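Local structure of putative hydrolase (Campylobacter jejuni, 3D6L) at the interface of chains A and B and the interface of chains A and C. The protein is a hexameric hot dog fold thioesterase that hydrolyses the thioester bond of acyl-coenzyme A, probably including long-chain fatty acyl substrates. Numbering follows the deposited sequence. Chains: chain A/B/C, Putative hydrolase.

Contact 1: the interface of chains A and B. Residues chain A 51-54; chain B 57-59.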
ATOM      1  N   THR A  51      11.474 -18.834  -5.057  1.00 18.45           N
ATOM      2  CA  THR A  51      10.298 -19.688  -5.140  1.00 18.51           C
ATOM      3  C   THR A  51      10.135 -20.209  -6.568  1.00 18.83           C
ATOM      4  O   THR A  51      10.039 -19.423  -7.505  1.00 18.82           O
ATOM      5  CB  THR A  51       9.023 -18.925  -4.715  1.00 18.35           C
ATOM      6  OG1 THR A  51       9.311 -18.086  -3.589  1.00 18.22           O
ATOM      7  CG2 THR A  51       7.915 -19.893  -4.349  1.00 17.90           C
ATOM      8  N   ILE A  52      10.110 -21.530  -6.734  1.00 19.29           N
ATOM      9  CA  ILE A  52       9.972 -22.116  -8.073  1.00 19.68           C
ATOM     10  C   ILE A  52       8.589 -22.697  -8.373  1.00 19.93           C
ATOM     11  O   ILE A  52       8.172 -22.714  -9.528  1.00 20.08           O
ATOM     12  CB  ILE A  52      11.078 -23.157  -8.404  1.00 19.52           C
ATOM     13  CG1 ILE A  52      11.155 -24.252  -7.333  1.00 20.19           C
ATOM     14  CG2 ILE A  52      12.426 -22.470  -8.595  1.00 19.58           C
ATOM     15  CD1 ILE A  52      11.596 -25.611  -7.888  1.00 21.18           C
ATOM     16  N   SER A  53       7.881 -23.176  -7.352  1.00 20.36           N
ATOM     17  CA  SER A  53       6.536 -23.711  -7.568  1.00 20.68           C
ATOM     18  C   SER A  53       5.639 -23.760  -6.329  1.00 20.82           C
ATOM     19  O   SER A  53       6.103 -23.626  -5.194  1.00 20.74           O
ATOM     20  CB  SER A  53       6.596 -25.089  -8.249  1.00 20.72           C
ATOM     21  OG  SER A  53       7.175 -26.061  -7.406  1.00 20.98           O
ATOM     22  N   MET A  54       4.344 -23.944  -6.586  1.00 21.14           N
ATOM     23  CA  MET A  54       3.320 -24.111  -5.568  1.00 21.49           C
ATOM     24  C   MET A  54       2.331 -25.175  -6.003  1.00 21.43           C
ATOM     25  O   MET A  54       1.781 -25.109  -7.100  1.00 21.69           O
ATOM     26  CB  MET A  54       2.542 -22.819  -5.356  1.00 21.51           C
ATOM     27  CG  MET A  54       3.178 -21.835  -4.438  1.00 21.99           C
ATOM     28  SD  MET A  54       1.913 -20.906  -3.548  1.00 22.49           S
ATOM     29  CE  MET A  54       2.976 -19.789  -2.622  1.00 21.45           C
TER
ATOM     30  N   VAL B  57       1.199 -24.343  -9.949  1.00 18.08           N
ATOM     31  CA  VAL B  57       1.764 -23.025 -10.181  1.00 17.39           C
ATOM     32  C   VAL B  57       3.270 -23.144 -10.308  1.00 17.04           C
ATOM     33  O   VAL B  57       3.921 -23.828  -9.516  1.00 17.16           O
ATOM     34  CB  VAL B  57       1.279 -21.935  -9.164  1.00 17.49           C
ATOM     35  CG1 VAL B  57       0.366 -22.520  -8.096  1.00 17.01           C
ATOM     36  CG2 VAL B  57       2.441 -21.096  -8.593  1.00 17.31           C
ATOM     37  N   VAL B  58       3.810 -22.520 -11.347  1.00 16.42           N
ATOM     38  CA  VAL B  58       5.221 -22.640 -11.661  1.00 15.87           C
ATOM     39  C   VAL B  58       5.772 -21.249 -11.888  1.00 16.13           C
ATOM     40  O   VAL B  58       5.280 -20.499 -12.737  1.00 16.23           O
ATOM     41  CB  VAL B  58       5.475 -23.537 -12.928  1.00 16.00           C
ATOM     42  CG1 VAL B  58       6.988 -23.668 -13.223  1.00 14.75           C
ATOM     43  CG2 VAL B  58       4.812 -24.925 -12.785  1.00 13.97           C
ATOM     44  N   PHE B  59       6.784 -20.895 -11.109  1.00 16.33           N
ATOM     45  CA  PHE B  59       7.496 -19.641 -11.309  1.00 16.52           C
ATOM     46  C   PHE B  59       8.632 -19.917 -12.280  1.00 16.69           C
ATOM     47  O   PHE B  59       9.759 -20.229 -11.884  1.00 16.90           O
ATOM     48  CB  PHE B  59       7.990 -19.080  -9.972  1.00 16.19           C
ATOM     49  CG  PHE B  59       6.879 -18.756  -9.018  1.00 16.03           C
ATOM     50  CD1 PHE B  59       6.156 -17.566  -9.148  1.00 15.55           C
ATOM     51  CD2 PHE B  59       6.535 -19.646  -8.003  1.00 16.17           C
ATOM     52  CE1 PHE B  59       5.113 -17.262  -8.281  1.00 15.82           C
ATOM     53  CE2 PHE B  59       5.491 -19.356  -7.125  1.00 16.02           C
ATOM     54  CZ  PHE B  59       4.777 -18.160  -7.262  1.00 16.07           C
TER
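Two hot dog folds join here edge to edge: strand 48-58 of chain A meets strand 48-58 of chain B and the B:Phe59 that follows it, running antiparallel, the pairing by which hot dog subunits commonly form a dimer with a continuous sheet. The bridges pair A:Ser53 with B:Val58 and A:Met54 with B:Val57. A:Met54 and B:Val57 exchange two backbone hydrogen bonds, A:Met54 N to B:Val57 O at 3.0 Å and B:Val57 N to A:Met54 O at the same 3.0 Å. Further along, B:Phe59 N donates to A:Ile52 O over 2.8 Å, and it comes from above the carbonyl plane, 46° out of it.

Chain A hides 70 Å² of the surface of B:Phe59. Its CG stands beside its own backbone N, opposite the carbonyl carbon (chi1 -62°), which lays the ring side by side with A:Thr51, both side chains pointing the same way. The CE2 corner of the ring meets the methyl CG2 of A:Thr51 at 3.7 Å, while the peptide joining A:Ile52 C to A:Ser53 N lies at the ring edge, in its plane. On the A:Met54 side the contact is aliphatic: both methyls of B:Val57 approach A:Met54 CB from one side, CG1 at 3.5 Å and CG2 at 3.7 Å, leaving the thioether farther along the chain to point away from the valine.

Contact 2: the interface of chains A and C. Residues chain A 6-7, 10; chain C 6-7.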
ATOM      1  N   GLU A   6       6.716 -23.384  16.187  1.00 37.68           N
ATOM      2  CA  GLU A   6       6.024 -22.103  16.290  1.00 36.01           C
ATOM      3  C   GLU A   6       5.876 -21.463  14.894  1.00 33.85           C
ATOM      4  O   GLU A   6       6.566 -21.872  13.954  1.00 33.51           O
ATOM      5  CB  GLU A   6       6.714 -21.171  17.315  1.00 36.05           C
ATOM      6  CG  GLU A   6       8.160 -20.789  17.028  1.00 36.85           C
ATOM      7  CD  GLU A   6       8.661 -19.620  17.896  1.00 37.69           C
ATOM      8  OE1 GLU A   6       8.540 -19.688  19.148  1.00 39.28           O
ATOM      9  OE2 GLU A   6       9.190 -18.633  17.318  1.00 39.68           O
ATOM     10  N   PRO A   7       4.960 -20.479  14.747  1.00 31.99           N
ATOM     11  CA  PRO A   7       4.719 -19.873  13.437  1.00 30.57           C
ATOM     12  C   PRO A   7       5.956 -19.202  12.862  1.00 29.18           C
ATOM     13  O   PRO A   7       6.749 -18.614  13.608  1.00 28.94           O
ATOM     14  CB  PRO A   7       3.654 -18.810  13.728  1.00 30.69           C
ATOM     15  CG  PRO A   7       3.032 -19.216  14.999  1.00 31.12           C
ATOM     16  CD  PRO A   7       4.096 -19.886  15.783  1.00 31.81           C
ATOM     17  N   LYS A  10       3.396 -14.326  11.633  1.00 20.38           N
ATOM     18  CA  LYS A  10       2.219 -14.006  12.423  1.00 19.68           C
ATOM     19  C   LYS A  10       1.853 -12.528  12.152  1.00 19.29           C
ATOM     20  O   LYS A  10       2.603 -11.608  12.500  1.00 18.95           O
ATOM     21  CB  LYS A  10       2.503 -14.279  13.901  1.00 19.60           C
ATOM     22  CG  LYS A  10       1.282 -14.425  14.793  1.00 21.09           C
ATOM     23  CD  LYS A  10       1.593 -15.360  15.970  1.00 23.66           C
ATOM     24  CE  LYS A  10       0.937 -14.918  17.293  1.00 24.88           C
ATOM     25  NZ  LYS A  10      -0.517 -15.238  17.411  1.00 26.15           N
TER
ATOM     26  N   GLU C   6       6.710 -16.696  23.025  1.00 37.68           N
ATOM     27  CA  GLU C   6       6.944 -16.612  21.588  1.00 36.01           C
ATOM     28  C   GLU C   6       6.427 -15.265  21.040  1.00 33.85           C
ATOM     29  O   GLU C   6       5.647 -14.586  21.716  1.00 33.51           O
ATOM     30  CB  GLU C   6       6.353 -17.836  20.848  1.00 36.05           C
ATOM     31  CG  GLU C   6       4.849 -18.045  20.966  1.00 36.85           C
ATOM     32  CD  GLU C   6       4.299 -19.067  19.955  1.00 37.69           C
ATOM     33  OE1 GLU C   6       4.825 -20.210  19.887  1.00 39.28           O
ATOM     34  OE2 GLU C   6       3.324 -18.726  19.233  1.00 39.68           O
ATOM     35  N   PRO C   7       6.879 -14.863  19.831  1.00 31.99           N
ATOM     36  CA  PRO C   7       6.483 -13.566  19.279  1.00 30.57           C
ATOM     37  C   PRO C   7       4.980 -13.445  19.080  1.00 29.18           C
ATOM     38  O   PRO C   7       4.319 -14.427  18.719  1.00 28.94           O
ATOM     39  CB  PRO C   7       7.180 -13.533  17.915  1.00 30.69           C
ATOM     40  CG  PRO C   7       8.269 -14.519  18.006  1.00 31.12           C
ATOM     41  CD  PRO C   7       7.785 -15.583  18.918  1.00 31.81           C
TER
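The two-fold interface of chains A and C includes a patch where the N-terminal loops of two subunits pack against each other, one of the contacts within the hexamer. A:Glu6 and C:Glu6 slide past one another in opposite directions, each carboxylate passing over the stem of the other. The carboxylate oxygen OE1 of C:Glu6 lies 3.3 Å from A:Glu6 CB, and A:Glu6 OE1 repeats the contact on C:Glu6 CB. The two carboxylate planes are turned 68° apart, with the OE1 atoms of A:Glu6 and C:Glu6 3.8 Å from each other, close enough that two full negative charges would be expected to disfavour the pair unless nearby groups offset them.

Each glutamate has CG placed between its backbone N and carbonyl carbon (chi1 61°) and then runs out extended, which carries the acid group across to the opposite subunit. The glutamate side chain crosses the proline of the other subunit at about a right angle: C:Glu6 OE2 sits 3.7 Å from A:Pro7 CD, and A:Glu6 OE2 meets C:Pro7 CD in the same way. A:Lys10 approaches from the flank, its CE 3.7 Å from the carbonyl O of C:Pro7. Its amine NZ remains 5.5 Å from C:Glu6 OE2, too far for a salt bridge, though its positive charge may ease the acidic pair. In the fold, A:Glu6 and A:Pro7 belong to the loop leading into the short strand 9-12, which carries A:Lys10.

The C-alpha centres of contact 1 and contact 2 lie about 26 Å apart, and they have no residue in common. Chain A takes part in both: it gives the long strand 48-58 to contact 1, and the N-terminal loop with the short strand 9-12 to contact 2. One subunit thus meets two neighbours through separate surfaces, with main-chain strand pairing prominent in contact 1 and mostly side-chain packing in the part of the interface that forms contact 2. Each interface has its own two-fold symmetry, and the combination of two different dimer-type contacts on every copy lets the subunits connect beyond a simple pair, in keeping with the hexamer.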